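Local coordinates for protein Old Yellow Enzyme (Pichia, PDB 6AGZ) that probably uses bound flavin mononucleotide to catalyse the asymmetric reduction of enone compounds, as an old yellow enzyme with a TIM-barrel fold, at residues A[20-25]-A[233-238]; A[196-201]-A[218-223]; A[359-364]-A[383-388]. All coordinates share one frame; numbering follows the deposited sequence.

Contact 1 (A[20-25]-A[233-238]); sequences VGKIEL and ADHVAV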
loop_
_atom_site.group_PDB
_atom_site.type_symbol
_atom_site.label_atom_id
_atom_site.label_comp_id
_atom_site.label_asym_id
_atom_site.label_seq_id
_atom_site.Cartn_x
_atom_site.Cartn_y
_atom_site.Cartn_z
ATOM N N VAL A 20 -24.436 -0.062 10.378
ATOM C CA VAL A 20 -23.312 -0.990 10.379
ATOM C C VAL A 20 -23.874 -2.403 10.424
ATOM O O VAL A 20 -24.746 -2.702 11.250
ATOM C CB VAL A 20 -22.360 -0.736 11.562
ATOM C CG1 VAL A 20 -21.160 -1.667 11.485
ATOM C CG2 VAL A 20 -21.908 0.715 11.573
ATOM N N GLY A 21 -23.389 -3.261 9.534
ATOM C CA GLY A 21 -23.981 -4.582 9.418
ATOM C C GLY A 21 -25.440 -4.445 9.037
ATOM O O GLY A 21 -25.791 -3.773 8.061
ATOM N N LYS A 22 -26.310 -5.077 9.821
ATOM C CA LYS A 22 -27.748 -4.914 9.669
ATOM C C LYS A 22 -28.364 -4.082 10.787
ATOM O O LYS A 22 -29.594 -4.011 10.883
ATOM C CB LYS A 22 -28.436 -6.280 9.592
ATOM C CG LYS A 22 -28.734 -6.739 8.171
ATOM C CD LYS A 22 -29.450 -8.082 8.144
ATOM C CE LYS A 22 -28.514 -9.221 8.508
ATOM N NZ LYS A 22 -28.143 -10.026 7.310
ATOM N N ILE A 23 -27.551 -3.453 11.632
ATOM C CA ILE A 23 -28.065 -2.668 12.746
ATOM C C ILE A 23 -27.783 -1.191 12.505
ATOM O O ILE A 23 -26.947 -0.807 11.678
ATOM C CB ILE A 23 -27.485 -3.118 14.103
ATOM C CG1 ILE A 23 -25.973 -2.901 14.138
ATOM C CG2 ILE A 23 -27.837 -4.570 14.376
ATOM C CD1 ILE A 23 -25.352 -3.166 15.487
ATOM N N GLU A 24 -28.491 -0.354 13.262
ATOM C CA GLU A 24 -28.420 1.098 13.147
ATOM C C GLU A 24 -27.843 1.661 14.439
ATOM O O GLU A 24 -28.533 1.708 15.464
ATOM C CB GLU A 24 -29.800 1.689 12.860
ATOM C CG GLU A 24 -29.787 3.163 12.488
ATOM C CD GLU A 24 -29.347 3.400 11.057
ATOM O OE1 GLU A 24 -29.245 2.416 10.293
ATOM O OE2 GLU A 24 -29.106 4.571 10.693
ATOM N N LEU A 25 -26.583 2.082 14.391
ATOM C CA LEU A 25 -25.948 2.731 15.527
ATOM C C LEU A 25 -26.394 4.185 15.628
ATOM O O LEU A 25 -26.445 4.908 14.626
ATOM C CB LEU A 25 -24.425 2.668 15.404
ATOM C CG LEU A 25 -23.770 1.293 15.259
ATOM C CD1 LEU A 25 -22.260 1.440 15.152
ATOM C CD2 LEU A 25 -24.142 0.389 16.422
ATOM N N ALA A 233 -21.678 -12.138 6.508
ATOM C CA ALA A 233 -20.616 -11.136 6.480
ATOM C C ALA A 233 -20.953 -9.927 7.344
ATOM O O ALA A 233 -20.064 -9.340 7.974
ATOM C CB ALA A 233 -20.343 -10.704 5.041
ATOM N N ASP A 234 -22.228 -9.537 7.393
ATOM C CA ASP A 234 -22.612 -8.363 8.172
ATOM C C ASP A 234 -22.516 -8.585 9.678
ATOM O O ASP A 234 -22.762 -7.641 10.437
ATOM C CB ASP A 234 -24.027 -7.919 7.798
ATOM C CG ASP A 234 -24.944 -9.083 7.491
ATOM O OD1 ASP A 234 -24.714 -10.186 8.029
ATOM O OD2 ASP A 234 -25.896 -8.895 6.704
ATOM N N HIS A 235 -22.168 -9.792 10.126
ATOM C CA HIS A 235 -21.916 -10.070 11.534
ATOM C C HIS A 235 -20.443 -10.355 11.804
ATOM O O HIS A 235 -20.103 -10.898 12.861
ATOM C CB HIS A 235 -22.773 -11.247 12.008
ATOM C CG HIS A 235 -24.245 -11.037 11.834
ATOM N ND1 HIS A 235 -25.023 -10.402 12.780
ATOM C CD2 HIS A 235 -25.085 -11.388 10.832
ATOM C CE1 HIS A 235 -26.277 -10.367 12.364
ATOM N NE2 HIS A 235 -26.341 -10.958 11.184
ATOM N N VAL A 236 -19.560 -10.000 10.870
ATOM C CA VAL A 236 -18.143 -10.338 10.946
ATOM C C VAL A 236 -17.317 -9.065 10.810
ATOM O O VAL A 236 -17.685 -8.149 10.065
ATOM C CB VAL A 236 -17.746 -11.364 9.860
ATOM C CG1 VAL A 236 -16.276 -11.743 9.977
ATOM C CG2 VAL A 236 -18.614 -12.603 9.960
ATOM N N ALA A 237 -16.202 -9.012 11.534
ATOM C CA ALA A 237 -15.255 -7.912 11.450
ATOM C C ALA A 237 -13.852 -8.465 11.670
ATOM O O ALA A 237 -13.664 -9.665 11.887
ATOM C CB ALA A 237 -15.591 -6.817 12.466
ATOM N N VAL A 238 -12.862 -7.574 11.619
ATOM C CA VAL A 238 -11.466 -7.961 11.789
ATOM C C VAL A 238 -10.688 -6.724 12.210
ATOM O O VAL A 238 -11.049 -5.597 11.859
ATOM C CB VAL A 238 -10.898 -8.589 10.489
ATOM C CG1 VAL A 238 -10.857 -7.560 9.366
ATOM C CG2 VAL A 238 -9.519 -9.194 10.729
#
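Lys22 and Asp234 form a salt bridge where the N-terminal beta hairpin, strands 18-20 and 23-25, meets the loop leading into barrel strand 236-240 of the TIM barrel. Both residues lie at the surface, at the end of the barrel where that strand begins. A type II' turn from Val20 to Ile23 joins the hairpin strands, with Gly21 at its positive-phi position (60°). The CB of Lys22 heads toward segment 233-238, and the aliphatic chain then crosses the aspartate at a slant: CG and CD each pass 3.9 Å from Asp234 OD2. The bend at chi3 (-73°) brings CE to 3.2 Å from the same oxygen, and a second bend at chi4 turns NZ onto it. CE also lies 3.9 Å from His235 NE2, placed obliquely to the imidazole ring. At the tip, NZ donates to Asp234 OD2 at 2.6 Å, arriving from above the carboxylate plane, 35° out of it. The other oxygen, OD1, is farther from NZ, at 3.5 Å, so one oxygen carries the bond. His235 ND1 is hydrogen-bonded to Asp182 O, which would help fix the ring beside the lysine. Asp234 also meets the turn itself: its CB lies 3.7 Å from Gly21 CA, and Gly21 CA makes a weak C-H...O contact with Asp234 O at 3.4 Å.

Contact 2 (A[196-201]-A[218-223]); sequences QFIQTT and RLLLEV
In the beta-alpha-beta crossover that links barrel strands 183-187 and 236-240, Phe197 and Ile198 at the end of the short helix 193-198 meet Leu219 and Leu220 in the first turn of helix 218-231. The short helix belongs to the long loop that follows the first of these strands; the second helix is the outer helix that leads back to the next strand of the TIM barrel. All four side chains are buried and the contact is wholly apolar, with no hydrogen bond across it. Its main feature is a CH-pi interaction. Leu219 CD1 sits almost exactly over the middle of the Phe197 ring, 3.4 Å from the centroid and 10° off the ring normal. The methyl therefore faces all six ring carbons, leaning slightly toward CZ, which it approaches to 3.4 Å, against 3.9 Å for CG. With Leu219 CG anti to the backbone N (chi1 -163°), the side chain reaches across from its helix and lays this one methyl on the face of the ring. The backbones come nearest at Phe197 CA and Leu219 CA, 7.2 Å apart, and the contact is made by the side chains. Phe197 also packs on Pro133, while Leu219 and Leu220 both rest on Leu194 one turn earlier in the short helix. Ile198 continues the apolar layer toward Phe262 and Ile265 of helix 258-274. Its CG1 arm stands beside the backbone N and is extended beyond (chi2 173°), carrying the terminal methyl to the neighbouring leucine. This second touch is looser and made by one methyl from each side: Ile198 CD1 lies 4.1 Å from Leu220 CD2.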
loop_
_atom_site.group_PDB
_atom_site.type_symbol
_atom_site.label_atom_id
_atom_site.label_comp_id
_atom_site.label_asym_id
_atom_site.label_seq_id
_atom_site.Cartn_x
_atom_site.Cartn_y
_atom_site.Cartn_z
ATOM N N GLN A 196 0.908 -13.246 13.832
ATOM C CA GLN A 196 2.116 -14.058 13.708
ATOM C C GLN A 196 2.168 -14.770 12.363
ATOM O O GLN A 196 3.236 -14.880 11.751
ATOM C CB GLN A 196 2.195 -15.071 14.849
ATOM C CG GLN A 196 2.289 -14.456 16.231
ATOM C CD GLN A 196 1.917 -15.433 17.327
ATOM O OE1 GLN A 196 2.063 -16.645 17.172
ATOM N NE2 GLN A 196 1.424 -14.909 18.444
ATOM N N PHE A 197 1.023 -15.266 11.886
ATOM C CA PHE A 197 0.996 -15.850 10.549
ATOM C C PHE A 197 1.212 -14.794 9.473
ATOM O O PHE A 197 1.785 -15.093 8.420
ATOM C CB PHE A 197 -0.320 -16.591 10.315
ATOM C CG PHE A 197 -0.288 -18.027 10.752
ATOM C CD1 PHE A 197 -0.531 -18.369 12.072
ATOM C CD2 PHE A 197 0.000 -19.034 9.845
ATOM C CE1 PHE A 197 -0.494 -19.690 12.478
ATOM C CE2 PHE A 197 0.039 -20.356 10.244
ATOM C CZ PHE A 197 -0.207 -20.685 11.564
ATOM N N ILE A 198 0.776 -13.556 9.722
ATOM C CA ILE A 198 0.948 -12.502 8.727
ATOM C C ILE A 198 2.395 -12.013 8.678
ATOM O O ILE A 198 2.906 -11.677 7.602
ATOM C CB ILE A 198 -0.028 -11.347 9.016
ATOM C CG1 ILE A 198 -1.476 -11.830 8.912
ATOM C CG2 ILE A 198 0.204 -10.185 8.065
ATOM C CD1 ILE A 198 -2.491 -10.795 9.346
ATOM N N GLN A 199 3.081 -11.981 9.819
ATOM C CA GLN A 199 4.371 -11.306 9.921
ATOM C C GLN A 199 5.508 -12.186 9.415
ATOM O O GLN A 199 5.589 -13.372 9.754
ATOM C CB GLN A 199 4.637 -10.895 11.370
ATOM C CG GLN A 199 3.635 -9.902 11.934
ATOM C CD GLN A 199 3.760 -8.522 11.320
ATOM O OE1 GLN A 199 4.805 -8.165 10.773
ATOM N NE2 GLN A 199 2.693 -7.737 11.407
ATOM N N THR A 200 6.398 -11.594 8.610
ATOM C CA THR A 200 7.599 -12.302 8.178
ATOM C C THR A 200 8.515 -12.620 9.351
ATOM O O THR A 200 9.226 -13.632 9.329
ATOM C CB THR A 200 8.359 -11.477 7.137
ATOM O OG1 THR A 200 8.635 -10.174 7.664
ATOM C CG2 THR A 200 7.545 -11.341 5.858
ATOM N N THR A 201 8.518 -11.768 10.381
ATOM C CA THR A 201 9.364 -12.010 11.544
ATOM C C THR A 201 8.970 -13.287 12.274
ATOM O O THR A 201 9.830 -13.960 12.853
ATOM C CB THR A 201 9.296 -10.819 12.503
ATOM O OG1 THR A 201 7.926 -10.525 12.808
ATOM C CG2 THR A 201 9.951 -9.595 11.882
ATOM N N ARG A 218 -3.073 -16.307 4.355
ATOM C CA ARG A 218 -4.026 -17.355 4.006
ATOM C C ARG A 218 -4.876 -17.766 5.202
ATOM O O ARG A 218 -6.097 -17.910 5.082
ATOM C CB ARG A 218 -3.292 -18.566 3.429
ATOM C CG ARG A 218 -4.228 -19.662 2.952
ATOM C CD ARG A 218 -3.481 -20.750 2.202
ATOM N NE ARG A 218 -2.542 -20.197 1.232
ATOM C CZ ARG A 218 -2.887 -19.734 0.035
ATOM N NH1 ARG A 218 -4.157 -19.752 -0.346
ATOM N NH2 ARG A 218 -1.961 -19.251 -0.782
ATOM N N LEU A 219 -4.251 -17.973 6.364
ATOM C CA LEU A 219 -5.002 -18.435 7.529
ATOM C C LEU A 219 -6.089 -17.437 7.908
ATOM O O LEU A 219 -7.240 -17.818 8.154
ATOM C CB LEU A 219 -4.057 -18.683 8.707
ATOM C CG LEU A 219 -4.605 -19.548 9.852
ATOM C CD1 LEU A 219 -3.476 -20.234 10.595
ATOM C CD2 LEU A 219 -5.447 -18.747 10.830
ATOM N N LEU A 220 -5.737 -16.150 7.966
ATOM C CA LEU A 220 -6.722 -15.122 8.284
ATOM C C LEU A 220 -7.897 -15.171 7.316
ATOM O O LEU A 220 -9.059 -15.185 7.735
ATOM C CB LEU A 220 -6.071 -13.739 8.265
ATOM C CG LEU A 220 -7.054 -12.570 8.375
ATOM C CD1 LEU A 220 -7.762 -12.579 9.724
ATOM C CD2 LEU A 220 -6.354 -11.239 8.141
ATOM N N LEU A 221 -7.612 -15.209 6.012
ATOM C CA LEU A 221 -8.681 -15.171 5.018
ATOM C C LEU A 221 -9.546 -16.426 5.071
ATOM O O LEU A 221 -10.759 -16.357 4.849
ATOM C CB LEU A 221 -8.093 -14.981 3.620
ATOM C CG LEU A 221 -7.456 -13.616 3.355
ATOM C CD1 LEU A 221 -6.912 -13.545 1.938
ATOM C CD2 LEU A 221 -8.462 -12.502 3.606
ATOM N N GLU A 222 -8.942 -17.581 5.361
ATOM C CA GLU A 222 -9.724 -18.808 5.478
ATOM C C GLU A 222 -10.638 -18.761 6.697
ATOM O O GLU A 222 -11.812 -19.154 6.618
ATOM C CB GLU A 222 -8.794 -20.021 5.538
ATOM C CG GLU A 222 -8.058 -20.293 4.231
ATOM C CD GLU A 222 -7.165 -21.519 4.295
ATOM O OE1 GLU A 222 -6.861 -21.985 5.412
ATOM O OE2 GLU A 222 -6.765 -22.017 3.221
ATOM N N VAL A 223 -10.121 -18.278 7.830
ATOM C CA VAL A 223 -10.960 -18.086 9.011
ATOM C C VAL A 223 -12.109 -17.137 8.694
ATOM O O VAL A 223 -13.267 -17.393 9.045
ATOM C CB VAL A 223 -10.116 -17.575 10.193
ATOM C CG1 VAL A 223 -11.018 -17.135 11.337
ATOM C CG2 VAL A 223 -9.149 -18.651 10.660
#

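Contact 3 (A[359-364]-A[383-388]); sequences GLPLTP and GKYGEP
Tyr385, Leu360 and Pro361 make this surface contact between two irregular loop segments of the C-terminal part of the chain. Tyr385 stands at the second position of a type II turn from Lys384 to Glu387, and Gly386 takes the positive-phi position after it. Its CG is anti to the backbone N (chi1 165°), which swings the phenol out of the turn toward segment 359-364. Leu360 crosses the tyrosine at about a right angle and spreads over one ring face. Its CD1 makes a CH-pi contact 4.2 Å from the centroid of the Tyr385 ring, displaced toward the rim, while its CB lies 4.0 Å from Tyr385 CE1. The other methyl, CD2, reaches Tyr385 CZ at 4.1 Å. Pro361 adds its CD, 4.0 Å from Tyr385 CE1 and oblique to the ring. Beyond this patch a water links the segments, 2.8 Å from Thr363 OG1 and donating to Gly383 O at 2.7 Å. The turn is held by its own backbone bond from Glu387 N to Lys384 O. Leu360 and Tyr385 also touch a crystal neighbour. Segment 359-364 runs directly on from helix 352-358, whose Arg355 bonds through NH1 to Pro361 O and Thr363 OG1 and packs against Tyr385; Asp351, just ahead of that helix, takes the N-H of Tyr385.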
loop_
_atom_site.group_PDB
_atom_site.type_symbol
_atom_site.label_atom_id
_atom_site.label_comp_id
_atom_site.label_asym_id
_atom_site.label_seq_id
_atom_site.Cartn_x
_atom_site.Cartn_y
_atom_site.Cartn_z
ATOM N N GLY A 359 -19.388 18.069 25.692
ATOM C CA GLY A 359 -18.125 18.755 25.904
ATOM C C GLY A 359 -17.725 18.871 27.357
ATOM O O GLY A 359 -17.170 19.900 27.765
ATOM N N LEU A 360 -17.989 17.851 28.143
ATOM C CA LEU A 360 -17.701 17.913 29.570
ATOM C C LEU A 360 -16.359 17.255 29.876
ATOM O O LEU A 360 -15.993 16.274 29.226
ATOM C CB LEU A 360 -18.811 17.232 30.369
ATOM C CG LEU A 360 -20.231 17.718 30.043
ATOM C CD1 LEU A 360 -21.298 16.739 30.531
ATOM C CD2 LEU A 360 -20.489 19.115 30.610
ATOM N N PRO A 361 -15.620 17.782 30.855
ATOM C CA PRO A 361 -14.268 17.273 31.114
ATOM C C PRO A 361 -14.265 15.792 31.463
ATOM O O PRO A 361 -15.184 15.272 32.100
ATOM C CB PRO A 361 -13.784 18.126 32.294
ATOM C CG PRO A 361 -15.026 18.691 32.903
ATOM C CD PRO A 361 -15.966 18.893 31.756
ATOM N N LEU A 362 -13.203 15.116 31.034
ATOM C CA LEU A 362 -13.058 13.678 31.189
ATOM C C LEU A 362 -12.237 13.351 32.430
ATOM O O LEU A 362 -11.337 14.098 32.821
ATOM C CB LEU A 362 -12.390 13.063 29.953
ATOM C CG LEU A 362 -13.216 12.715 28.708
ATOM C CD1 LEU A 362 -14.172 13.826 28.309
ATOM C CD2 LEU A 362 -12.289 12.381 27.547
ATOM N N THR A 363 -12.562 12.222 33.042
ATOM C CA THR A 363 -11.783 11.699 34.154
ATOM C C THR A 363 -10.518 11.036 33.622
ATOM O O THR A 363 -10.599 10.204 32.712
ATOM C CB THR A 363 -12.598 10.685 34.954
ATOM O OG1 THR A 363 -13.804 11.300 35.424
ATOM C CG2 THR A 363 -11.795 10.168 36.141
ATOM N N PRO A 364 -9.343 11.388 34.142
ATOM C CA PRO A 364 -8.111 10.731 33.690
ATOM C C PRO A 364 -8.160 9.232 33.946
ATOM O O PRO A 364 -8.678 8.774 34.967
ATOM C CB PRO A 364 -7.021 11.410 34.525
ATOM C CG PRO A 364 -7.608 12.734 34.912
ATOM C CD PRO A 364 -9.077 12.482 35.091
ATOM N N GLY A 383 -16.915 7.132 38.863
ATOM C CA GLY A 383 -18.211 7.769 38.903
ATOM C C GLY A 383 -18.586 8.394 37.574
ATOM O O GLY A 383 -17.768 8.538 36.666
ATOM N N LYS A 384 -19.859 8.762 37.463
ATOM C CA LYS A 384 -20.314 9.535 36.320
ATOM C C LYS A 384 -19.746 10.952 36.407
ATOM O O LYS A 384 -19.007 11.300 37.333
ATOM C CB LYS A 384 -21.839 9.545 36.259
ATOM C CG LYS A 384 -22.472 8.160 36.193
ATOM C CD LYS A 384 -23.476 8.069 35.055
ATOM C CE LYS A 384 -24.440 6.906 35.245
ATOM N NZ LYS A 384 -23.841 5.600 34.850
ATOM N N TYR A 385 -20.084 11.780 35.422
ATOM C CA TYR A 385 -19.616 13.161 35.425
ATOM C C TYR A 385 -20.070 13.877 36.691
ATOM O O TYR A 385 -21.230 13.771 37.100
ATOM C CB TYR A 385 -20.123 13.907 34.192
ATOM C CG TYR A 385 -19.985 15.407 34.318
ATOM C CD1 TYR A 385 -18.743 16.021 34.212
ATOM C CD2 TYR A 385 -21.094 16.209 34.559
ATOM C CE1 TYR A 385 -18.611 17.391 34.335
ATOM C CE2 TYR A 385 -20.972 17.580 34.683
ATOM C CZ TYR A 385 -19.728 18.166 34.570
ATOM O OH TYR A 385 -19.602 19.529 34.693
ATOM N N GLY A 386 -19.145 14.604 37.316
ATOM C CA GLY A 386 -19.432 15.324 38.536
ATOM C C GLY A 386 -19.476 14.480 39.789
ATOM O O GLY A 386 -19.628 15.036 40.884
ATOM N N GLU A 387 -19.345 13.153 39.671
ATOM C CA GLU A 387 -19.336 12.251 40.808
ATOM C C GLU A 387 -17.911 11.818 41.131
ATOM O O GLU A 387 -17.071 11.707 40.233
ATOM C CB GLU A 387 -20.200 11.018 40.523
ATOM C CG GLU A 387 -21.685 11.327 40.420
ATOM C CD GLU A 387 -22.502 10.136 39.961
ATOM O OE1 GLU A 387 -21.900 9.107 39.592
ATOM O OE2 GLU A 387 -23.747 10.229 39.973
ATOM N N PRO A 388 -17.602 11.577 42.401
ATOM C CA PRO A 388 -16.217 11.297 42.784
ATOM C C PRO A 388 -15.816 9.856 42.507
ATOM O O PRO A 388 -16.645 8.948 42.415
ATOM C CB PRO A 388 -16.210 11.586 44.288
ATOM C CG PRO A 388 -17.588 11.216 44.718
ATOM C CD PRO A 388 -18.501 11.592 43.571
HETATM O O HOH W 1 -15.175 8.966 36.108
#

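Overall arrangement
Contact 2 is the buried one; contacts 1 and 3 lie at the surface, and their chemistry follows. Contact 2 relies on methyls and a ring face, contact 1 on a lysine-aspartate ion pair, and contact 3 mixes a largely exposed apolar patch with a water bridge. Contacts 1 and 2 share one stretch of the barrel: helix 218-231 runs into strand 236-240, and Val238 CG2 packs on Leu220 CD1 at 3.9 Å, although the contact centres are about 23 Å apart. Contact 3 belongs to the loops after helix 352-358, across the chain's centre from contact 2, with nearest atoms about 30 Å away.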